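Local coordinates for sperm-specific class P protein 34 (Caenorhabditis elegans, PDB 1M1S), which is of unknown function but belongs to the major sperm protein family, whose best-known members assemble into the filaments that move nematode sperm, at residues 20-25 with 70-75; 41-46 with 80-85; 57-62 with 91-96. All blocks are in the same frame, centred on the assembly; numbering follows the deposited sequence.

Contact 1: 20-25 with 70-75; sequences YPATGG and INRLPG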
ATOM      1  N   TYR A  20      11.364  -0.854 -11.556  1.00 35.00           N
ATOM      2  CA  TYR A  20      10.844  -1.114 -12.902  1.00 35.00           C
ATOM      3  C   TYR A  20      11.629  -0.552 -14.087  1.00 35.00           C
ATOM      4  O   TYR A  20      12.556   0.229 -13.940  1.00 35.00           O
ATOM      5  CB  TYR A  20       9.430  -0.552 -13.019  1.00 35.00           C
ATOM      6  CG  TYR A  20       8.624  -0.734 -11.804  1.00 35.00           C
ATOM      7  CD1 TYR A  20       8.494   0.293 -10.893  1.00 35.00           C
ATOM      8  CD2 TYR A  20       7.974  -1.931 -11.557  1.00 35.00           C
ATOM      9  CE1 TYR A  20       7.723   0.137  -9.736  1.00 35.00           C
ATOM     10  CE2 TYR A  20       7.209  -2.108 -10.419  1.00 35.00           C
ATOM     11  CZ  TYR A  20       7.075  -1.064  -9.507  1.00 35.00           C
ATOM     12  OH  TYR A  20       6.273  -1.208  -8.392  1.00 35.00           O
ATOM     13  N   PRO A  21      11.278  -1.001 -15.291  1.00 35.00           N
ATOM     14  CA  PRO A  21      11.921  -0.543 -16.515  1.00 35.00           C
ATOM     15  C   PRO A  21      11.081   0.609 -16.975  1.00 35.00           C
ATOM     16  O   PRO A  21       9.867   0.473 -17.128  1.00 35.00           O
ATOM     17  CB  PRO A  21      11.754  -1.729 -17.449  1.00 35.00           C
ATOM     18  CG  PRO A  21      11.579  -2.844 -16.540  1.00 35.00           C
ATOM     19  CD  PRO A  21      10.685  -2.318 -15.509  1.00 35.00           C
ATOM     20  N   ALA A  22      11.718   1.751 -17.178  1.00 35.00           N
ATOM     21  CA  ALA A  22      11.007   2.946 -17.582  1.00 35.00           C
ATOM     22  C   ALA A  22       9.832   2.710 -18.515  1.00 35.00           C
ATOM     23  O   ALA A  22       8.710   3.105 -18.193  1.00 35.00           O
ATOM     24  CB  ALA A  22      11.946   3.944 -18.173  1.00 35.00           C
ATOM     25  N   THR A  23      10.046   1.949 -19.584  1.00 35.00           N
ATOM     26  CA  THR A  23       8.979   1.722 -20.551  1.00 35.00           C
ATOM     27  C   THR A  23       7.814   0.890 -20.103  1.00 35.00           C
ATOM     28  O   THR A  23       6.807   0.827 -20.797  1.00 35.00           O
ATOM     29  CB  THR A  23       9.472   1.096 -21.844  1.00 35.00           C
ATOM     30  OG1 THR A  23      10.033  -0.196 -21.575  1.00 35.00           O
ATOM     31  CG2 THR A  23      10.471   1.996 -22.507  1.00 35.00           C
ATOM     32  N   GLY A  24       7.950   0.209 -18.981  1.00 35.00           N
ATOM     33  CA  GLY A  24       6.838  -0.594 -18.523  1.00 35.00           C
ATOM     34  C   GLY A  24       7.291  -1.652 -17.560  1.00 35.00           C
ATOM     35  O   GLY A  24       8.347  -2.250 -17.753  1.00 35.00           O
ATOM     36  N   GLY A  25       6.477  -1.903 -16.539  1.00 35.00           N
ATOM     37  CA  GLY A  25       6.834  -2.892 -15.538  1.00 35.00           C
ATOM     38  C   GLY A  25       5.720  -3.400 -14.650  1.00 35.00           C
ATOM     39  O   GLY A  25       4.548  -3.069 -14.831  1.00 35.00           O
ATOM     40  N   ILE A  70       0.935  -2.987  -7.975  1.00 35.00           N
ATOM     41  CA  ILE A  70       1.439  -1.723  -8.554  1.00 35.00           C
ATOM     42  C   ILE A  70       1.768  -2.068 -10.018  1.00 35.00           C
ATOM     43  O   ILE A  70       2.412  -3.084 -10.243  1.00 35.00           O
ATOM     44  CB  ILE A  70       2.718  -1.254  -7.794  1.00 35.00           C
ATOM     45  CG1 ILE A  70       2.468  -1.321  -6.322  1.00 35.00           C
ATOM     46  CG2 ILE A  70       3.181   0.067  -8.268  1.00 35.00           C
ATOM     47  CD1 ILE A  70       3.670  -1.064  -5.424  1.00 35.00           C
ATOM     48  N   ASN A  71       1.346  -1.266 -10.997  1.00 35.00           N
ATOM     49  CA  ASN A  71       1.641  -1.616 -12.380  1.00 35.00           C
ATOM     50  C   ASN A  71       2.278  -0.445 -13.112  1.00 35.00           C
ATOM     51  O   ASN A  71       1.661   0.611 -13.283  1.00 35.00           O
ATOM     52  CB  ASN A  71       0.390  -2.122 -13.093  1.00 35.00           C
ATOM     53  CG  ASN A  71       0.675  -2.659 -14.489  1.00 35.00           C
ATOM     54  OD1 ASN A  71       1.686  -3.330 -14.707  1.00 35.00           O
ATOM     55  ND2 ASN A  71      -0.179  -2.301 -15.458  1.00 35.00           N
ATOM     56  N   ARG A  72       3.532  -0.628 -13.531  1.00 35.00           N
ATOM     57  CA  ARG A  72       4.248   0.402 -14.267  1.00 35.00           C
ATOM     58  C   ARG A  72       3.848   0.367 -15.735  1.00 35.00           C
ATOM     59  O   ARG A  72       3.737  -0.699 -16.360  1.00 35.00           O
ATOM     60  CB  ARG A  72       5.780   0.252 -14.117  1.00 35.00           C
ATOM     61  CG  ARG A  72       6.650   1.180 -14.983  1.00 35.00           C
ATOM     62  CD  ARG A  72       6.635   2.657 -14.538  1.00 35.00           C
ATOM     63  NE  ARG A  72       7.259   3.530 -15.542  1.00 35.00           N
ATOM     64  CZ  ARG A  72       7.565   4.817 -15.355  1.00 35.00           C
ATOM     65  NH1 ARG A  72       7.309   5.419 -14.192  1.00 35.00           N
ATOM     66  NH2 ARG A  72       8.184   5.502 -16.315  1.00 35.00           N
ATOM     67  N   LEU A  73       3.552   1.565 -16.228  1.00 35.00           N
ATOM     68  CA  LEU A  73       3.139   1.813 -17.602  1.00 35.00           C
ATOM     69  C   LEU A  73       4.224   2.658 -18.276  1.00 35.00           C
ATOM     70  O   LEU A  73       5.046   3.283 -17.598  1.00 35.00           O
ATOM     71  CB  LEU A  73       1.827   2.601 -17.585  1.00 35.00           C
ATOM     72  CG  LEU A  73       0.689   1.939 -16.812  1.00 35.00           C
ATOM     73  CD1 LEU A  73      -0.229   2.987 -16.218  1.00 35.00           C
ATOM     74  CD2 LEU A  73      -0.050   0.949 -17.707  1.00 35.00           C
ATOM     75  N   PRO A  74       4.262   2.667 -19.618  1.00 35.00           N
ATOM     76  CA  PRO A  74       5.275   3.470 -20.315  1.00 35.00           C
ATOM     77  C   PRO A  74       5.346   4.938 -19.841  1.00 35.00           C
ATOM     78  O   PRO A  74       4.327   5.629 -19.724  1.00 35.00           O
ATOM     79  CB  PRO A  74       4.831   3.395 -21.779  1.00 35.00           C
ATOM     80  CG  PRO A  74       4.048   2.136 -21.899  1.00 35.00           C
ATOM     81  CD  PRO A  74       3.526   1.774 -20.539  1.00 35.00           C
ATOM     82  N   GLY A  75       6.542   5.375 -19.464  1.00 35.00           N
ATOM     83  CA  GLY A  75       6.723   6.752 -19.032  1.00 35.00           C
ATOM     84  C   GLY A  75       8.194   7.089 -18.861  1.00 35.00           C
ATOM     85  O   GLY A  75       9.046   6.271 -19.209  1.00 35.00           O
TER
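Tyr20 lays one face of its ring over the CB of Arg72, a CH-pi contact with CB 4.2 Å from the centroid of the Tyr20 ring. A chi1 of -39° sets Tyr20 CG beside the backbone N, and CG lies 3.8 Å from Arg72 CB. Farther out, Tyr20 OH packs against Ile70 CG2 at 3.3 Å. That hydroxyl is also hydrogen-bonded to Ser27 OG. Pro21 starts a type I turn that ends at Gly24, closed by Gly24 N bonding to Pro21 O. Within the turn, the carbonyl of Ala22 faces the guanidinium of Arg72. The grip is side-on: Arg72 NE and NH2 each lie 3.1 Å from Ala22 O, and the oxygen sits close to the guanidinium plane. The two nitrogens come from opposite faces of the Ala22 carbonyl plane. A weak bond from Gly75 N reaches the same oxygen. Arg72 NH2 also bonds to Pro76 O, so the guanidinium of the largely buried Arg72 ties two loops together. This is the end of the immunoglobulin-like beta sandwich of the major sperm protein family, where the loop joining strands 11-20 and 25-33 meets the exit of strand 65-72. The CB of Thr23 points away, but Thr23 O lies over the ring of Pro74, 3.1 Å from Pro74 CA in a CA-H...O contact. Gly24 has backbone angles at which a CB would collide with Thr23 O, and its CA passes 3.8 Å from Arg72 O. Gly25 N gives Arg72 O a bond of 3.0 Å. The return bond from Arg72 N to Gly25 O is weak.

Contact 2: 41-46 with 80-85; sequences FKVKSS and DKIVIQ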
ATOM      1  N   PHE A  41      -6.136  -0.426   5.385  1.00 35.00           N
ATOM      2  CA  PHE A  41      -5.046   0.318   4.798  1.00 35.00           C
ATOM      3  C   PHE A  41      -5.511   1.220   3.667  1.00 35.00           C
ATOM      4  O   PHE A  41      -6.463   0.889   2.950  1.00 35.00           O
ATOM      5  CB  PHE A  41      -3.866  -0.596   4.411  1.00 35.00           C
ATOM      6  CG  PHE A  41      -4.123  -1.507   3.235  1.00 35.00           C
ATOM      7  CD1 PHE A  41      -3.889  -1.071   1.930  1.00 35.00           C
ATOM      8  CD2 PHE A  41      -4.532  -2.820   3.429  1.00 35.00           C
ATOM      9  CE1 PHE A  41      -4.049  -1.933   0.831  1.00 35.00           C
ATOM     10  CE2 PHE A  41      -4.697  -3.699   2.334  1.00 35.00           C
ATOM     11  CZ  PHE A  41      -4.456  -3.250   1.032  1.00 35.00           C
ATOM     12  N   LYS A  42      -4.839   2.364   3.546  1.00 35.00           N
ATOM     13  CA  LYS A  42      -5.108   3.365   2.523  1.00 35.00           C
ATOM     14  C   LYS A  42      -3.840   3.540   1.710  1.00 35.00           C
ATOM     15  O   LYS A  42      -2.780   3.733   2.286  1.00 35.00           O
ATOM     16  CB  LYS A  42      -5.446   4.694   3.181  1.00 35.00           C
ATOM     17  CG  LYS A  42      -5.617   5.829   2.192  1.00 35.00           C
ATOM     18  CD  LYS A  42      -6.044   7.082   2.881  1.00 35.00           C
ATOM     19  CE  LYS A  42      -6.185   8.187   1.880  1.00 35.00           C
ATOM     20  NZ  LYS A  42      -6.668   9.463   2.484  1.00 35.00           N
ATOM     21  N   VAL A  43      -3.954   3.539   0.383  1.00 35.00           N
ATOM     22  CA  VAL A  43      -2.790   3.696  -0.502  1.00 35.00           C
ATOM     23  C   VAL A  43      -2.758   5.028  -1.287  1.00 35.00           C
ATOM     24  O   VAL A  43      -3.562   5.249  -2.192  1.00 35.00           O
ATOM     25  CB  VAL A  43      -2.686   2.478  -1.457  1.00 35.00           C
ATOM     26  CG1 VAL A  43      -1.412   2.512  -2.262  1.00 35.00           C
ATOM     27  CG2 VAL A  43      -2.752   1.219  -0.658  1.00 35.00           C
ATOM     28  N   LYS A  44      -1.823   5.903  -0.908  1.00 35.00           N
ATOM     29  CA  LYS A  44      -1.634   7.219  -1.520  1.00 35.00           C
ATOM     30  C   LYS A  44      -0.539   7.085  -2.544  1.00 35.00           C
ATOM     31  O   LYS A  44       0.568   6.667  -2.229  1.00 35.00           O
ATOM     32  CB  LYS A  44      -1.267   8.248  -0.450  1.00 35.00           C
ATOM     33  CG  LYS A  44      -2.278   8.279   0.673  1.00 35.00           C
ATOM     34  CD  LYS A  44      -1.758   8.987   1.893  1.00 35.00           C
ATOM     35  CE  LYS A  44      -2.141  10.455   1.895  1.00 35.00           C
ATOM     36  NZ  LYS A  44      -2.197  10.976   3.289  1.00 35.00           N
ATOM     37  N   SER A  45      -0.870   7.438  -3.774  1.00 35.00           N
ATOM     38  CA  SER A  45       0.062   7.305  -4.868  1.00 35.00           C
ATOM     39  C   SER A  45       0.503   8.659  -5.376  1.00 35.00           C
ATOM     40  O   SER A  45      -0.323   9.535  -5.579  1.00 35.00           O
ATOM     41  CB  SER A  45      -0.627   6.516  -5.975  1.00 35.00           C
ATOM     42  OG  SER A  45       0.232   6.267  -7.068  1.00 35.00           O
ATOM     43  N   SER A  46       1.797   8.795  -5.649  1.00 35.00           N
ATOM     44  CA  SER A  46       2.385  10.043  -6.132  1.00 35.00           C
ATOM     45  C   SER A  46       2.163  10.228  -7.615  1.00 35.00           C
ATOM     46  O   SER A  46       1.907  11.327  -8.095  1.00 35.00           O
ATOM     47  CB  SER A  46       3.892  10.045  -5.881  1.00 35.00           C
ATOM     48  OG  SER A  46       4.542   9.236  -6.840  1.00 35.00           O
ATOM     49  N   ASP A  80       9.195   7.674  -7.832  1.00 35.00           N
ATOM     50  CA  ASP A  80       7.901   8.064  -7.272  1.00 35.00           C
ATOM     51  C   ASP A  80       7.669   7.273  -5.998  1.00 35.00           C
ATOM     52  O   ASP A  80       8.477   6.413  -5.654  1.00 35.00           O
ATOM     53  CB  ASP A  80       6.797   7.782  -8.280  1.00 35.00           C
ATOM     54  CG  ASP A  80       6.746   8.812  -9.367  1.00 35.00           C
ATOM     55  OD1 ASP A  80       6.303   9.933  -9.078  1.00 35.00           O
ATOM     56  OD2 ASP A  80       7.169   8.514 -10.496  1.00 35.00           O
ATOM     57  N   LYS A  81       6.577   7.536  -5.289  1.00 35.00           N
ATOM     58  CA  LYS A  81       6.322   6.778  -4.063  1.00 35.00           C
ATOM     59  C   LYS A  81       4.852   6.463  -3.811  1.00 35.00           C
ATOM     60  O   LYS A  81       3.948   7.087  -4.377  1.00 35.00           O
ATOM     61  CB  LYS A  81       6.873   7.511  -2.842  1.00 35.00           C
ATOM     62  CG  LYS A  81       6.204   8.855  -2.606  1.00 35.00           C
ATOM     63  CD  LYS A  81       6.596   9.455  -1.295  1.00 35.00           C
ATOM     64  CE  LYS A  81       6.192  10.889  -1.265  1.00 35.00           C
ATOM     65  NZ  LYS A  81       6.358  11.358   0.109  1.00 35.00           N
ATOM     66  N   ILE A  82       4.635   5.523  -2.900  1.00 35.00           N
ATOM     67  CA  ILE A  82       3.307   5.086  -2.482  1.00 35.00           C
ATOM     68  C   ILE A  82       3.353   5.134  -0.965  1.00 35.00           C
ATOM     69  O   ILE A  82       4.317   4.657  -0.363  1.00 35.00           O
ATOM     70  CB  ILE A  82       3.041   3.623  -2.898  1.00 35.00           C
ATOM     71  CG1 ILE A  82       2.458   3.568  -4.299  1.00 35.00           C
ATOM     72  CG2 ILE A  82       2.130   2.920  -1.896  1.00 35.00           C
ATOM     73  CD1 ILE A  82       2.432   2.190  -4.820  1.00 35.00           C
ATOM     74  N   VAL A  83       2.362   5.763  -0.347  1.00 35.00           N
ATOM     75  CA  VAL A  83       2.344   5.823   1.105  1.00 35.00           C
ATOM     76  C   VAL A  83       1.173   5.013   1.599  1.00 35.00           C
ATOM     77  O   VAL A  83       0.027   5.337   1.297  1.00 35.00           O
ATOM     78  CB  VAL A  83       2.228   7.278   1.642  1.00 35.00           C
ATOM     79  CG1 VAL A  83       2.340   7.289   3.154  1.00 35.00           C
ATOM     80  CG2 VAL A  83       3.336   8.125   1.094  1.00 35.00           C
ATOM     81  N   ILE A  84       1.457   3.952   2.345  1.00 35.00           N
ATOM     82  CA  ILE A  84       0.389   3.120   2.876  1.00 35.00           C
ATOM     83  C   ILE A  84       0.128   3.554   4.298  1.00 35.00           C
ATOM     84  O   ILE A  84       1.042   3.573   5.117  1.00 35.00           O
ATOM     85  CB  ILE A  84       0.745   1.616   2.855  1.00 35.00           C
ATOM     86  CG1 ILE A  84       1.121   1.192   1.450  1.00 35.00           C
ATOM     87  CG2 ILE A  84      -0.454   0.769   3.294  1.00 35.00           C
ATOM     88  CD1 ILE A  84       1.892  -0.041   1.455  1.00 35.00           C
ATOM     89  N   GLN A  85      -1.094   4.009   4.551  1.00 35.00           N
ATOM     90  CA  GLN A  85      -1.502   4.414   5.898  1.00 35.00           C
ATOM     91  C   GLN A  85      -2.318   3.255   6.438  1.00 35.00           C
ATOM     92  O   GLN A  85      -2.949   2.544   5.652  1.00 35.00           O
ATOM     93  CB  GLN A  85      -2.388   5.661   5.866  1.00 35.00           C
ATOM     94  CG  GLN A  85      -1.733   6.916   5.283  1.00 35.00           C
ATOM     95  CD  GLN A  85      -2.508   8.185   5.609  1.00 35.00           C
ATOM     96  OE1 GLN A  85      -3.737   8.162   5.712  1.00 35.00           O
ATOM     97  NE2 GLN A  85      -1.787   9.297   5.805  1.00 35.00           N
TER
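Val43 and Ile82 meet through their methyls, Val43 CG1 3.6 Å from Ile82 CG2, on the inner face of two antiparallel strands of the immunoglobulin-like sandwich. Val43 CG1 is put there by lying anti to the backbone N (chi1 -173°). Ile84 is on the same face. Its CG2 packs 3.8 Å from Phe41 CB, and the two side chains run side by side in the same direction. Leu68 of strand 65-72 packs against both Val43 and Ile84. Between the strands, Lys42 with Gln85 and Lys44 with Val83 are hydrogen-bonded pairs. Val43 with Ile84 and Ser45 with Ile82 are non-hydrogen-bonded ones. The Lys44 N to Val83 O bond is 2.9 Å long. The other face carries the long polar chains. Lys42 is fully extended beside Gln85. Lys44 CD lies 4.0 Å from Gln85 CG, and the chain bends only beyond it, at chi3, which turns CE. At the end of the pairing, Ser46 N bonds to Lys81 O at 3.0 Å. The Ser46 hydroxyl oxygen accepts from Lys81 N at 3.1 Å. It also donates to Asp80 OD1, 2.9 Å from Ser46 OG, on the anti side of the carboxylate.

Contact 3: 57-62 with 91-96; sequences YGFVDA and AEETDP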
ATOM      1  N   TYR A  57      -7.854   0.821  -0.976  1.00 35.00           N
ATOM      2  CA  TYR A  57      -8.233   0.560   0.407  1.00 35.00           C
ATOM      3  C   TYR A  57      -8.280  -0.942   0.632  1.00 35.00           C
ATOM      4  O   TYR A  57      -8.285  -1.713  -0.325  1.00 35.00           O
ATOM      5  CB  TYR A  57      -9.597   1.166   0.696  1.00 35.00           C
ATOM      6  CG  TYR A  57      -9.535   2.669   0.838  1.00 35.00           C
ATOM      7  CD1 TYR A  57      -9.652   3.502  -0.273  1.00 35.00           C
ATOM      8  CD2 TYR A  57      -9.313   3.268   2.089  1.00 35.00           C
ATOM      9  CE1 TYR A  57      -9.542   4.879  -0.147  1.00 35.00           C
ATOM     10  CE2 TYR A  57      -9.201   4.651   2.217  1.00 35.00           C
ATOM     11  CZ  TYR A  57      -9.317   5.445   1.093  1.00 35.00           C
ATOM     12  OH  TYR A  57      -9.188   6.807   1.186  1.00 35.00           O
ATOM     13  N   GLY A  58      -8.266  -1.377   1.886  1.00 35.00           N
ATOM     14  CA  GLY A  58      -8.333  -2.813   2.136  1.00 35.00           C
ATOM     15  C   GLY A  58      -8.015  -3.270   3.544  1.00 35.00           C
ATOM     16  O   GLY A  58      -7.375  -2.541   4.306  1.00 35.00           O
ATOM     17  N   PHE A  59      -8.425  -4.494   3.876  1.00 35.00           N
ATOM     18  CA  PHE A  59      -8.167  -5.038   5.196  1.00 35.00           C
ATOM     19  C   PHE A  59      -7.035  -6.013   5.198  1.00 35.00           C
ATOM     20  O   PHE A  59      -6.630  -6.480   4.142  1.00 35.00           O
ATOM     21  CB  PHE A  59      -9.399  -5.731   5.730  1.00 35.00           C
ATOM     22  CG  PHE A  59     -10.480  -4.794   6.066  1.00 35.00           C
ATOM     23  CD1 PHE A  59     -11.681  -4.841   5.398  1.00 35.00           C
ATOM     24  CD2 PHE A  59     -10.296  -3.845   7.054  1.00 35.00           C
ATOM     25  CE1 PHE A  59     -12.685  -3.944   5.687  1.00 35.00           C
ATOM     26  CE2 PHE A  59     -11.295  -2.932   7.356  1.00 35.00           C
ATOM     27  CZ  PHE A  59     -12.502  -2.991   6.674  1.00 35.00           C
ATOM     28  N   VAL A  60      -6.421  -6.183   6.363  1.00 35.00           N
ATOM     29  CA  VAL A  60      -5.362  -7.175   6.538  1.00 35.00           C
ATOM     30  C   VAL A  60      -5.704  -7.791   7.865  1.00 35.00           C
ATOM     31  O   VAL A  60      -5.511  -7.178   8.922  1.00 35.00           O
ATOM     32  CB  VAL A  60      -3.916  -6.623   6.630  1.00 35.00           C
ATOM     33  CG1 VAL A  60      -2.928  -7.797   6.630  1.00 35.00           C
ATOM     34  CG2 VAL A  60      -3.606  -5.667   5.485  1.00 35.00           C
ATOM     35  N   ASP A  61      -6.237  -9.003   7.813  1.00 35.00           N
ATOM     36  CA  ASP A  61      -6.602  -9.702   9.027  1.00 35.00           C
ATOM     37  C   ASP A  61      -5.470  -9.612  10.044  1.00 35.00           C
ATOM     38  O   ASP A  61      -4.363  -9.179   9.716  1.00 35.00           O
ATOM     39  CB  ASP A  61      -6.947 -11.157   8.715  1.00 35.00           C
ATOM     40  CG  ASP A  61      -8.263 -11.294   7.960  1.00 35.00           C
ATOM     41  OD1 ASP A  61      -9.138 -10.405   8.088  1.00 35.00           O
ATOM     42  OD2 ASP A  61      -8.432 -12.304   7.244  1.00 35.00           O
ATOM     43  N   ALA A  62      -5.767  -9.960  11.288  1.00 35.00           N
ATOM     44  CA  ALA A  62      -4.785  -9.910  12.363  1.00 35.00           C
ATOM     45  C   ALA A  62      -3.676 -10.933  12.111  1.00 35.00           C
ATOM     46  O   ALA A  62      -3.974 -12.101  11.822  1.00 35.00           O
ATOM     47  CB  ALA A  62      -5.464 -10.176  13.672  1.00 35.00           C
ATOM     48  N   ALA A  91     -13.354  -6.197  14.368  1.00 35.00           N
ATOM     49  CA  ALA A  91     -13.819  -7.176  13.394  1.00 35.00           C
ATOM     50  C   ALA A  91     -15.065  -6.580  12.682  1.00 35.00           C
ATOM     51  O   ALA A  91     -15.178  -6.607  11.448  1.00 35.00           O
ATOM     52  CB  ALA A  91     -14.170  -8.472  14.120  1.00 35.00           C
ATOM     53  N   GLU A  92     -15.873  -5.883  13.495  1.00 35.00           N
ATOM     54  CA  GLU A  92     -17.132  -5.203  13.143  1.00 35.00           C
ATOM     55  C   GLU A  92     -17.117  -4.260  11.952  1.00 35.00           C
ATOM     56  O   GLU A  92     -18.146  -4.091  11.295  1.00 35.00           O
ATOM     57  CB  GLU A  92     -17.658  -4.444  14.375  1.00 35.00           C
ATOM     58  CG  GLU A  92     -18.704  -3.381  14.095  1.00 35.00           C
ATOM     59  CD  GLU A  92     -19.719  -3.229  15.219  1.00 35.00           C
ATOM     60  OE1 GLU A  92     -19.404  -3.655  16.355  1.00 35.00           O
ATOM     61  OE2 GLU A  92     -20.836  -2.700  14.970  1.00 35.00           O
ATOM     62  N   GLU A  93     -15.959  -3.662  11.675  1.00 35.00           N
ATOM     63  CA  GLU A  93     -15.830  -2.718  10.572  1.00 35.00           C
ATOM     64  C   GLU A  93     -15.939  -3.252   9.141  1.00 35.00           C
ATOM     65  O   GLU A  93     -15.105  -4.028   8.652  1.00 35.00           O
ATOM     66  CB  GLU A  93     -14.579  -1.857  10.715  1.00 35.00           C
ATOM     67  CG  GLU A  93     -14.524  -0.699   9.703  1.00 35.00           C
ATOM     68  CD  GLU A  93     -15.745   0.220   9.780  1.00 35.00           C
ATOM     69  OE1 GLU A  93     -15.745   1.142  10.626  1.00 35.00           O
ATOM     70  OE2 GLU A  93     -16.706   0.025   9.000  1.00 35.00           O
ATOM     71  N   THR A  94     -16.953  -2.715   8.469  1.00 35.00           N
ATOM     72  CA  THR A  94     -17.300  -3.034   7.100  1.00 35.00           C
ATOM     73  C   THR A  94     -16.379  -2.420   6.075  1.00 35.00           C
ATOM     74  O   THR A  94     -15.672  -3.140   5.380  1.00 35.00           O
ATOM     75  CB  THR A  94     -18.749  -2.575   6.764  1.00 35.00           C
ATOM     76  OG1 THR A  94     -19.681  -3.368   7.508  1.00 35.00           O
ATOM     77  CG2 THR A  94     -19.044  -2.731   5.256  1.00 35.00           C
ATOM     78  N   ASP A  95     -16.400  -1.080   6.048  1.00 35.00           N
ATOM     79  CA  ASP A  95     -15.671  -0.200   5.119  1.00 35.00           C
ATOM     80  C   ASP A  95     -14.202   0.071   5.489  1.00 35.00           C
ATOM     81  O   ASP A  95     -13.897   0.476   6.612  1.00 35.00           O
ATOM     82  CB  ASP A  95     -16.467   1.125   4.978  1.00 35.00           C
ATOM     83  CG  ASP A  95     -15.940   2.050   3.871  1.00 35.00           C
ATOM     84  OD1 ASP A  95     -15.452   1.566   2.818  1.00 35.00           O
ATOM     85  OD2 ASP A  95     -16.030   3.288   4.067  1.00 35.00           O
ATOM     86  N   PRO A  96     -13.279  -0.143   4.531  1.00 35.00           N
ATOM     87  CA  PRO A  96     -11.872   0.093   4.801  1.00 35.00           C
ATOM     88  C   PRO A  96     -11.645   1.587   4.823  1.00 35.00           C
ATOM     89  O   PRO A  96     -10.603   2.037   5.276  1.00 35.00           O
ATOM     90  CB  PRO A  96     -11.189  -0.551   3.594  1.00 35.00           C
ATOM     91  CG  PRO A  96     -12.225  -1.486   3.041  1.00 35.00           C
ATOM     92  CD  PRO A  96     -13.437  -0.680   3.172  1.00 35.00           C
TER
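In both Phe59 and Tyr57, chi1 (-70° and -75°) sets CG beside the backbone N and anti to the carbonyl carbon. From there the Phe59 ring carries CE1 and CZ to Pro96 CG, and the Tyr57 ring brings CD2 to 3.7 Å from Pro96 O. Pro96 packs against both residues. Its CB lies over one face of the Phe59 ring, 4.1 Å above the plane and offset toward the rim. Pro96 CG comes 3.6 Å from Phe59 CE1. The two side chains cross at about a right angle. The same CB also touches Tyr57 CB at 3.7 Å and Gly58 N at 3.5 Å. Gly58 adopts an extended backbone that leaves no room for a CB beside Tyr57 O.

The CE1-CZ rim of the Phe59 ring, which also meets Pro96 CG, faces backbone carbonyls. Thr94 O sits at the edge near the ring plane, 3.1 Å from Phe59 CE1. Glu93 O approaches obliquely, 3.4 Å from Phe59 CZ. Ring hydrogens carry a slight positive charge, so these oxygens are probably favourable neighbours. Glu93 O also accepts a hydrogen bond from Arg38, whose guanidinium makes a cation-pi contact with Phe59. One arginine thus touches both sides of the contact.

Glu93 OE2 accepts from Asp95 N, with a weak bond from Thr94 N, consistent with a bend in the backbone before Pro96. The CB of Asp95 points away from the strand, and OD1 weakly caps Met97 N at the approach to helix 98-101. The contact is surface packing: the loop leading to the short helix 98-101 folds back over the end of strand 51-60 and closes against the outer face of the immunoglobulin-like sandwich of a major sperm protein domain.

How the contacts relate
All three contacts belong to one major sperm protein domain. Contact 2 lies near the middle, its centre about 17 Å from the centre of each of the others. Contacts 1 and 3 lie on opposite sides of the chain's centre, about 30 Å apart between centres. Along the chain the segments run 20-25, 41-46, 57-62, 70-75, 80-85, 91-96, so every pair of contacts interleaves. Contact 1 touches contact 2 through Ile70 CD1 and Ile82 CD1, 3.5 Å apart. Contact 2 meets contact 3 where the neighbouring strands 38-45 and 51-60 pair. Interior packing and strand pairing thus connect loops at far ends of the domain.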